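Local coordinates for uncharacterized protein (Bacteroides uniformis ATCC 8492, PDB 4Q68) that probably cleaves the amide bond between N-acetylmuramic acid and L-alanine in peptidoglycan fragments, as a highly specific amidase of the NlpC/P60 family, at residues T85-Y90 with K142-E147; K73-D78 with N97-F103; Y90-W94 with G185-M191. One frame throughout, in Å; residues are numbered along the deposited sequence. Where two conformers were deposited one is given.

Contact 1: residues T85-Y90 with K142-E147; sequences TSRLHY and KMKKIE. With NAG (2-acetamido-2-deoxy-beta-D-glucopyranose), chain B.
The hydroxyl of Y90 is gripped by two partners: OH donates to E147 OE2 at 2.6 Å and also takes a hydrogen bond from the backbone N of M123. OE2 is met on its anti side, 33° out of the carboxylate plane, while S124 binds the other oxygen, OE1. E147 CG packs on Y90 CE2 at 3.6 Å. A phenylalanine at Y90 would probably keep the ring packing but leave E147 OE2 and the M123 amide without the hydroxyl that joins them. One helical turn before the glutamate, selenomethionine M143 doubles back at chi2 (-49°) and chi3 (-52°), which brings CE to 3.6 Å from Y90 CE2 and SE to 3.6 Å from T85 CG2. Helix 137-150 is thus fastened to the loop leading into helix 91-100, with Y90 at the N-cap position of that second helix. T85 and K142 cross at about a right angle, OG1 lying 3.5 Å from the aliphatic CD, and I146 CD1 rests on the carbonyl of T85. The same loop turns two polar groups to an N-acetylglucosamine: H89 ND1 donates to O3 at 2.5 Å, and R87 NH1 to O4 at 2.7 Å. R87 is itself anchored by salt bridges to E25 and E30, while H89 NE2 bonds to the backbone O of Y84.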
# COMPACT_ATOMS: atom_id res chain seq x y z
N THR A 85 12.78 10.94 3.94
CA THR A 85 12.09 11.20 2.69
C THR A 85 12.40 10.20 1.57
O THR A 85 11.76 10.26 0.52
CB THR A 85 12.33 12.63 2.19
OG1 THR A 85 13.72 12.82 1.89
CG2 THR A 85 11.91 13.64 3.26
N SER A 86 13.34 9.28 1.80
CA SER A 86 13.57 8.17 0.86
C SER A 86 12.55 7.05 1.02
O SER A 86 12.43 6.20 0.14
CB SER A 86 14.98 7.60 1.01
OG SER A 86 15.18 6.95 2.26
N ARG A 87 11.84 7.01 2.14
CA ARG A 87 10.76 6.04 2.33
C ARG A 87 9.61 6.45 1.42
O ARG A 87 9.30 7.63 1.29
CB ARG A 87 10.30 6.02 3.79
CG ARG A 87 9.66 4.71 4.18
CD ARG A 87 8.85 4.79 5.44
NE ARG A 87 9.62 5.30 6.57
CZ ARG A 87 9.08 5.79 7.68
NH1 ARG A 87 7.76 5.82 7.82
NH2 ARG A 87 9.85 6.26 8.64
N LEU A 88 8.95 5.47 0.80
CA LEU A 88 7.90 5.74 -0.18
C LEU A 88 6.55 5.93 0.52
O LEU A 88 5.64 5.10 0.47
CB LEU A 88 7.87 4.63 -1.21
CG LEU A 88 9.12 4.60 -2.08
CD1 LEU A 88 9.34 3.22 -2.69
CD2 LEU A 88 9.06 5.65 -3.16
N HIS A 89 6.43 7.09 1.17
CA HIS A 89 5.26 7.41 1.98
C HIS A 89 3.96 7.45 1.17
O HIS A 89 2.93 7.02 1.67
CB HIS A 89 5.42 8.78 2.63
CG HIS A 89 6.60 8.86 3.54
ND1 HIS A 89 6.64 8.18 4.73
CD2 HIS A 89 7.78 9.49 3.41
CE1 HIS A 89 7.79 8.43 5.32
NE2 HIS A 89 8.51 9.21 4.53
N TYR A 90 4.02 8.01 -0.03
CA TYR A 90 2.83 8.12 -0.85
C TYR A 90 2.68 6.87 -1.71
O TYR A 90 3.62 6.47 -2.40
CB TYR A 90 2.88 9.36 -1.72
CG TYR A 90 2.76 10.65 -0.97
CD1 TYR A 90 1.59 10.99 -0.30
CD2 TYR A 90 3.81 11.57 -0.96
CE1 TYR A 90 1.47 12.20 0.36
CE2 TYR A 90 3.68 12.79 -0.31
CZ TYR A 90 2.50 13.11 0.33
OH TYR A 90 2.32 14.33 0.93
N LYS A 142 12.20 18.52 0.69
CA LYS A 142 12.35 17.30 -0.08
C LYS A 142 10.99 16.70 -0.40
O LYS A 142 10.74 16.24 -1.51
CB LYS A 142 13.23 16.29 0.66
CG LYS A 142 14.70 16.65 0.63
CD LYS A 142 15.56 15.73 1.50
CE LYS A 142 17.04 16.05 1.36
NZ LYS A 142 17.86 15.15 2.17
N MSE A 143 10.08 16.71 0.59
CA MSE A 143 8.73 16.20 0.35
C MSE A 143 7.97 17.04 -0.67
O MSE A 143 7.26 16.49 -1.51
CB MSE A 143 7.90 16.08 1.62
CG MSE A 143 8.37 15.00 2.60
SE MSE A 143 8.69 13.24 1.81
CE MSE A 143 7.01 13.01 0.91
N LYS A 144 8.11 18.36 -0.62
CA LYS A 144 7.43 19.20 -1.61
C LYS A 144 7.90 18.85 -3.02
O LYS A 144 7.10 18.81 -3.95
CB LYS A 144 7.67 20.68 -1.33
CG LYS A 144 6.92 21.24 -0.14
CD LYS A 144 7.26 22.71 0.10
CE LYS A 144 6.51 23.30 1.26
NZ LYS A 144 6.94 24.69 1.56
N LYS A 145 9.20 18.62 -3.21
CA LYS A 145 9.70 18.28 -4.53
C LYS A 145 9.11 16.94 -5.00
O LYS A 145 8.68 16.81 -6.15
CB LYS A 145 11.22 18.23 -4.51
CG LYS A 145 11.84 18.08 -5.86
CD LYS A 145 13.34 17.96 -5.76
CE LYS A 145 13.97 17.87 -7.14
NZ LYS A 145 15.45 17.80 -7.05
N ILE A 146 9.07 15.96 -4.10
CA ILE A 146 8.47 14.66 -4.41
C ILE A 146 6.98 14.82 -4.78
O ILE A 146 6.51 14.26 -5.78
CB ILE A 146 8.67 13.71 -3.21
CG1 ILE A 146 10.14 13.26 -3.15
CG2 ILE A 146 7.74 12.50 -3.29
CD1 ILE A 146 10.59 12.83 -1.79
N GLU A 147 6.26 15.60 -3.98
CA GLU A 147 4.84 15.85 -4.19
C GLU A 147 4.58 16.51 -5.53
O GLU A 147 3.66 16.13 -6.25
CB GLU A 147 4.31 16.74 -3.08
CG GLU A 147 4.20 16.02 -1.73
CD GLU A 147 3.99 16.95 -0.56
OE1 GLU A 147 4.03 18.18 -0.76
OE2 GLU A 147 3.82 16.43 0.58
C1 NAG B . 1.71 5.45 5.45
C2 NAG B . 2.54 6.72 5.63
C3 NAG B . 4.03 6.41 5.67
C4 NAG B . 4.34 5.20 6.55
C5 NAG B . 3.38 4.04 6.30
C6 NAG B . 3.66 2.92 7.28
C7 NAG B . 1.57 8.84 4.85
C8 NAG B . 1.36 9.79 3.73
N2 NAG B . 2.24 7.71 4.60
O1 NAG B . 0.37 5.79 5.59
O3 NAG B . 4.69 7.53 6.22
O4 NAG B . 5.68 4.79 6.39
O5 NAG B . 2.05 4.49 6.43
O6 NAG B . 3.47 3.37 8.60
O7 NAG B . 1.11 9.13 5.95

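Contact 2: residues K73-D78 with N97-F103; sequences KIRYRD and NGVRNGF
The F103 ring is approached obliquely by the K73 carbonyl and I74 CG1, with G98 CA over one face and a water at the edge. F103 CE1 is 3.8 Å from I74 CG1, and K73 runs past the ring in the opposite direction, its CE 3.8 Å from CD2. With CG held between the backbone N and the carbonyl carbon (chi1 62°), the ring folds back over its own helix end, packing on the CA of G98, a residue with no side chain to get in its way. Two other flat groups stand nearly upright on the carboxylate of D78, the guanidinium of R100 and the amide of N101. R100 grips OD1 side-on in a salt bridge, with NE on the syn lone pair and NH2 (2.9 Å) coming from above the carboxylate plane; N101 ND2 (2.9 Å, almost straight at 175°) takes the anti lone pair. Such a gathering probably stabilises the negative charge of D78. Here the C-terminal ends of helices 64-75 and 91-100 meet, the latter closed by a Schellman motif with G102 as C-prime residue. Between them the N97 amide bridges backbone groups: ND2 donates to K73 O at 2.9 Å, in the carbonyl plane, whereas OD1 accepts D78 N at 2.9 Å from above its own plane. Two waters double this link, one donating to both K73 O and N97 OD1, the other joining N97 ND2 to I74 O. The R77 guanidinium turns elsewhere, to D93 and the carbonyl of T85, and I74 also packs on L49 and A50 of helix 41-53.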
# COMPACT_ATOMS: atom_id res chain seq x y z
N LYS A 73 13.85 -2.87 -0.98
CA LYS A 73 13.56 -2.43 -2.34
C LYS A 73 12.10 -2.02 -2.54
O LYS A 73 11.82 -1.20 -3.41
CB LYS A 73 14.06 -3.40 -3.40
CG LYS A 73 13.13 -4.47 -3.86
CD LYS A 73 13.78 -5.25 -4.99
CE LYS A 73 12.91 -6.38 -5.47
NZ LYS A 73 13.52 -7.01 -6.69
N ILE A 74 11.20 -2.54 -1.71
CA ILE A 74 9.79 -2.17 -1.72
C ILE A 74 9.56 -0.85 -1.00
O ILE A 74 8.77 -0.01 -1.44
CB ILE A 74 8.96 -3.29 -1.04
CG1 ILE A 74 8.98 -4.55 -1.89
CG2 ILE A 74 7.53 -2.85 -0.77
CD1 ILE A 74 8.62 -5.80 -1.12
N ARG A 75 10.20 -0.67 0.14
CA ARG A 75 9.86 0.42 1.04
C ARG A 75 10.56 1.73 0.67
O ARG A 75 10.02 2.81 0.98
CB ARG A 75 10.20 0.02 2.49
CG ARG A 75 9.98 1.13 3.50
CD ARG A 75 10.10 0.65 4.92
NE ARG A 75 9.04 -0.29 5.25
CZ ARG A 75 9.08 -1.12 6.29
NH1 ARG A 75 10.12 -1.11 7.12
NH2 ARG A 75 8.07 -1.97 6.47
N TYR A 76 11.73 1.66 0.05
CA TYR A 76 12.56 2.82 -0.26
C TYR A 76 12.67 3.02 -1.75
O TYR A 76 12.71 2.08 -2.54
CB TYR A 76 13.95 2.66 0.37
CG TYR A 76 13.85 2.66 1.87
CD1 TYR A 76 13.78 3.84 2.58
CD2 TYR A 76 13.78 1.47 2.59
CE1 TYR A 76 13.62 3.86 3.95
CE2 TYR A 76 13.63 1.47 3.96
CZ TYR A 76 13.56 2.66 4.64
OH TYR A 76 13.39 2.64 6.00
N ARG A 77 12.79 4.29 -2.13
CA ARG A 77 12.92 4.69 -3.53
C ARG A 77 14.16 4.04 -4.14
O ARG A 77 15.29 4.31 -3.70
CB ARG A 77 13.00 6.21 -3.58
CG ARG A 77 13.08 6.84 -4.98
CD ARG A 77 13.00 8.39 -4.92
NE ARG A 77 11.69 8.81 -4.41
CZ ARG A 77 11.41 9.23 -3.18
NH1 ARG A 77 12.38 9.42 -2.28
NH2 ARG A 77 10.16 9.49 -2.82
N ASP A 78 13.94 3.17 -5.12
CA ASP A 78 15.01 2.39 -5.74
C ASP A 78 15.84 1.59 -4.73
O ASP A 78 16.99 1.27 -4.98
CB ASP A 78 15.90 3.28 -6.60
CG ASP A 78 15.12 3.93 -7.72
OD1 ASP A 78 14.17 3.33 -8.27
OD2 ASP A 78 15.47 5.09 -8.05
N ASN A 97 7.58 3.00 -7.92
CA ASN A 97 8.82 2.32 -7.60
C ASN A 97 8.77 0.84 -7.99
O ASN A 97 9.71 0.32 -8.57
CB ASN A 97 9.10 2.48 -6.10
CG ASN A 97 10.34 1.76 -5.64
OD1 ASN A 97 11.46 2.08 -6.06
ND2 ASN A 97 10.16 0.77 -4.77
N GLY A 98 7.67 0.17 -7.66
CA GLY A 98 7.52 -1.23 -8.00
C GLY A 98 7.39 -1.47 -9.49
O GLY A 98 7.93 -2.44 -10.00
N VAL A 99 6.67 -0.59 -10.19
CA VAL A 99 6.54 -0.72 -11.63
C VAL A 99 7.90 -0.49 -12.30
O VAL A 99 8.36 -1.31 -13.11
CB VAL A 99 5.46 0.24 -12.18
CG1 VAL A 99 5.50 0.28 -13.70
CG2 VAL A 99 4.10 -0.19 -11.68
N ARG A 100 8.58 0.60 -11.93
CA ARG A 100 9.86 0.96 -12.53
C ARG A 100 10.90 -0.14 -12.30
O ARG A 100 11.70 -0.44 -13.17
CB ARG A 100 10.36 2.27 -11.91
CG ARG A 100 11.68 2.77 -12.44
CD ARG A 100 12.04 4.16 -11.91
NE ARG A 100 12.22 4.19 -10.46
CZ ARG A 100 11.31 4.63 -9.59
NH1 ARG A 100 10.12 5.08 -9.99
NH2 ARG A 100 11.59 4.61 -8.30
N ASN A 101 10.89 -0.75 -11.11
CA ASN A 101 11.88 -1.73 -10.72
C ASN A 101 11.44 -3.17 -10.92
O ASN A 101 12.14 -4.11 -10.52
CB ASN A 101 12.35 -1.43 -9.29
CG ASN A 101 13.18 -0.18 -9.23
OD1 ASN A 101 14.24 -0.11 -9.85
ND2 ASN A 101 12.72 0.83 -8.54
N GLY A 102 10.32 -3.36 -11.61
CA GLY A 102 9.97 -4.65 -12.17
C GLY A 102 9.26 -5.64 -11.29
O GLY A 102 9.08 -6.78 -11.70
N PHE A 103 8.84 -5.23 -10.09
CA PHE A 103 8.19 -6.17 -9.18
C PHE A 103 6.70 -5.92 -8.94
O PHE A 103 6.08 -6.68 -8.20
CB PHE A 103 8.97 -6.33 -7.86
CG PHE A 103 9.11 -5.05 -7.05
CD1 PHE A 103 8.11 -4.65 -6.19
CD2 PHE A 103 10.25 -4.28 -7.13
CE1 PHE A 103 8.23 -3.49 -5.45
CE2 PHE A 103 10.39 -3.14 -6.38
CZ PHE A 103 9.37 -2.74 -5.53
O HOH W 1 13.10 -0.53 -5.74
O HOH W 2 12.30 -6.79 -9.74
O HOH W 3 7.61 -0.17 -3.93
O HOH W 4 15.38 4.28 -11.08

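Contact 3: residues Y90-W94 with G185-M191; sequences YIADW and GLDVAHM. With NA (sodium ion), chain C.
I91 and V188 bring their CA atoms to 6.2 Å, where the first turn of helix 91-100 lies against the start of strand 188-197. Their side chains cross at about a right angle, CB to CB at 3.8 Å. Further along, selenomethionine M191, modelled in two conformers, bends at chi3 (77°): SE touches I91 CD1 at 3.7 Å and makes a Met-aromatic contact above the W94 six-membered ring, 5.0 Å from its centroid, while CE makes a CH-pi contact over the same face, 3.9 Å from CZ3. The indole nitrogen of W94 is bound by E46 of helix 41-53, and M191 also rests on V45 of that helix. This packing of helix on antiparallel sheet belongs to the core of a papain-like NlpC/P60 fold. At the other end, L186 CD1 comes to the edge of the Y90 ring, while L186 O binds a sodium ion at 2.2 Å, its shell completed by the carbonyls of T181 and T183 and three waters. Just beyond it, D187 takes the helix end: OD2 receives A92 N at 2.8 Å, met nearly end-on with a bent N-H angle of 135°, and a water links OD1 to I91 N. A single carboxylate thereby answers two N-H groups of the first helical turn, one directly and one through water, and its negative charge is likely to be favoured by the helix dipole.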
# COMPACT_ATOMS: atom_id res chain seq x y z
N TYR A 90 4.02 8.01 -0.03
CA TYR A 90 2.83 8.12 -0.85
C TYR A 90 2.68 6.87 -1.71
O TYR A 90 3.62 6.47 -2.40
CB TYR A 90 2.88 9.36 -1.72
CG TYR A 90 2.76 10.65 -0.97
CD1 TYR A 90 1.59 10.99 -0.30
CD2 TYR A 90 3.81 11.57 -0.96
CE1 TYR A 90 1.47 12.20 0.36
CE2 TYR A 90 3.68 12.79 -0.31
CZ TYR A 90 2.50 13.11 0.33
OH TYR A 90 2.32 14.33 0.93
N ILE A 91 1.49 6.28 -1.70
CA ILE A 91 1.31 5.03 -2.39
C ILE A 91 1.45 5.17 -3.91
O ILE A 91 1.96 4.26 -4.55
CB ILE A 91 0.03 4.32 -1.93
CG1 ILE A 91 0.10 4.07 -0.41
CG2 ILE A 91 -0.17 3.01 -2.68
CD1 ILE A 91 1.39 3.41 0.09
N ALA A 92 1.10 6.32 -4.49
CA ALA A 92 1.37 6.48 -5.93
C ALA A 92 2.86 6.30 -6.21
O ALA A 92 3.25 5.71 -7.22
CB ALA A 92 0.91 7.84 -6.43
N ASP A 93 3.69 6.83 -5.32
CA ASP A 93 5.16 6.76 -5.46
C ASP A 93 5.66 5.33 -5.23
O ASP A 93 6.52 4.83 -5.95
CB ASP A 93 5.77 7.72 -4.44
CG ASP A 93 7.15 8.23 -4.81
OD1 ASP A 93 7.66 7.99 -5.93
OD2 ASP A 93 7.70 8.94 -3.94
N TRP A 94 5.09 4.67 -4.22
CA TRP A 94 5.35 3.27 -3.90
C TRP A 94 5.04 2.37 -5.11
O TRP A 94 5.82 1.49 -5.46
CB TRP A 94 4.50 2.92 -2.68
CG TRP A 94 4.72 1.61 -2.00
CD1 TRP A 94 5.48 1.40 -0.89
CD2 TRP A 94 4.08 0.36 -2.28
NE1 TRP A 94 5.38 0.10 -0.48
CE2 TRP A 94 4.51 -0.56 -1.30
CE3 TRP A 94 3.16 -0.06 -3.25
CZ2 TRP A 94 4.07 -1.88 -1.28
CZ3 TRP A 94 2.71 -1.38 -3.21
CH2 TRP A 94 3.17 -2.27 -2.24
N GLY A 185 -5.17 16.45 -1.02
CA GLY A 185 -3.73 16.28 -1.00
C GLY A 185 -3.26 14.85 -0.77
O GLY A 185 -2.04 14.64 -0.69
N LEU A 186 -4.17 13.88 -0.67
CA LEU A 186 -3.78 12.51 -0.41
C LEU A 186 -4.40 11.61 -1.45
O LEU A 186 -5.57 11.72 -1.74
CB LEU A 186 -4.25 12.10 0.99
CG LEU A 186 -3.82 10.72 1.46
CD1 LEU A 186 -2.30 10.57 1.53
CD2 LEU A 186 -4.47 10.41 2.79
N ASP A 187 -3.61 10.68 -1.98
CA ASP A 187 -4.06 9.81 -3.05
C ASP A 187 -4.72 8.52 -2.58
O ASP A 187 -5.71 8.07 -3.17
CB ASP A 187 -2.90 9.48 -4.00
CG ASP A 187 -1.71 8.83 -3.32
OD1 ASP A 187 -1.32 9.32 -2.24
OD2 ASP A 187 -1.18 7.85 -3.89
N VAL A 188 -4.16 7.90 -1.54
CA VAL A 188 -4.56 6.59 -1.05
C VAL A 188 -4.65 6.65 0.47
O VAL A 188 -3.81 7.26 1.11
CB VAL A 188 -3.55 5.52 -1.50
CG1 VAL A 188 -3.69 4.22 -0.72
CG2 VAL A 188 -3.66 5.28 -2.98
N ALA A 189 -5.67 5.99 1.02
CA ALA A 189 -5.93 5.99 2.46
C ALA A 189 -5.73 4.65 3.16
O ALA A 189 -5.61 4.63 4.37
CB ALA A 189 -7.34 6.46 2.74
N HIS A 190 -5.74 3.53 2.44
CA HIS A 190 -5.74 2.21 3.07
C HIS A 190 -5.29 1.21 2.02
O HIS A 190 -5.36 1.48 0.82
CB HIS A 190 -7.15 1.87 3.57
CG HIS A 190 -7.21 0.77 4.57
ND1 HIS A 190 -6.84 0.95 5.89
CD2 HIS A 190 -7.61 -0.51 4.46
CE1 HIS A 190 -7.01 -0.19 6.53
NE2 HIS A 190 -7.48 -1.08 5.69
N MSE A 191 -4.80 0.06 2.48
CA MSE A 191 -4.36 -1.02 1.59
C MSE A 191 -4.72 -2.37 2.17
O MSE A 191 -4.95 -2.50 3.38
CB MSE A 191 -2.84 -1.01 1.42
CG MSE A 191 -2.25 0.30 1.01
SE MSE A 191 -0.36 0.14 0.60
CE MSE A 191 -0.48 -0.68 -1.13
NA NA C . -7.34 12.80 -2.55
O HOH W 5 -0.60 7.60 -0.36
O HOH W 6 -5.86 14.56 -3.50
O HOH W 7 -9.08 14.07 -3.62
O HOH W 8 -6.87 12.07 -4.81

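Overall arrangement
From the N terminus, the segments run in the order 73-78, 85-90, 90-94, 97-103, 142-147 and 185-191. Contact 2 closes the shortest loop, bringing the ends of helices 64-75 and 91-100 together. Contact 1 starts within that loop and reaches forward to helix 137-150; contact 3 starts there too and spans furthest, to strand 188-197. Each pair of contacts crosses and none nests. Y90 belongs to both contact 1 and contact 3, and contacts 2 and 3 both use helix 91-100. Contacts 1 and 2 join at L88 N and R75 O; a salt bridge from R77 to D93 joins contacts 2 and 3. Helix 91-100 and the loop before it thus tie helices 64-75 and 137-150 to strand 188-197 of the antiparallel sheet.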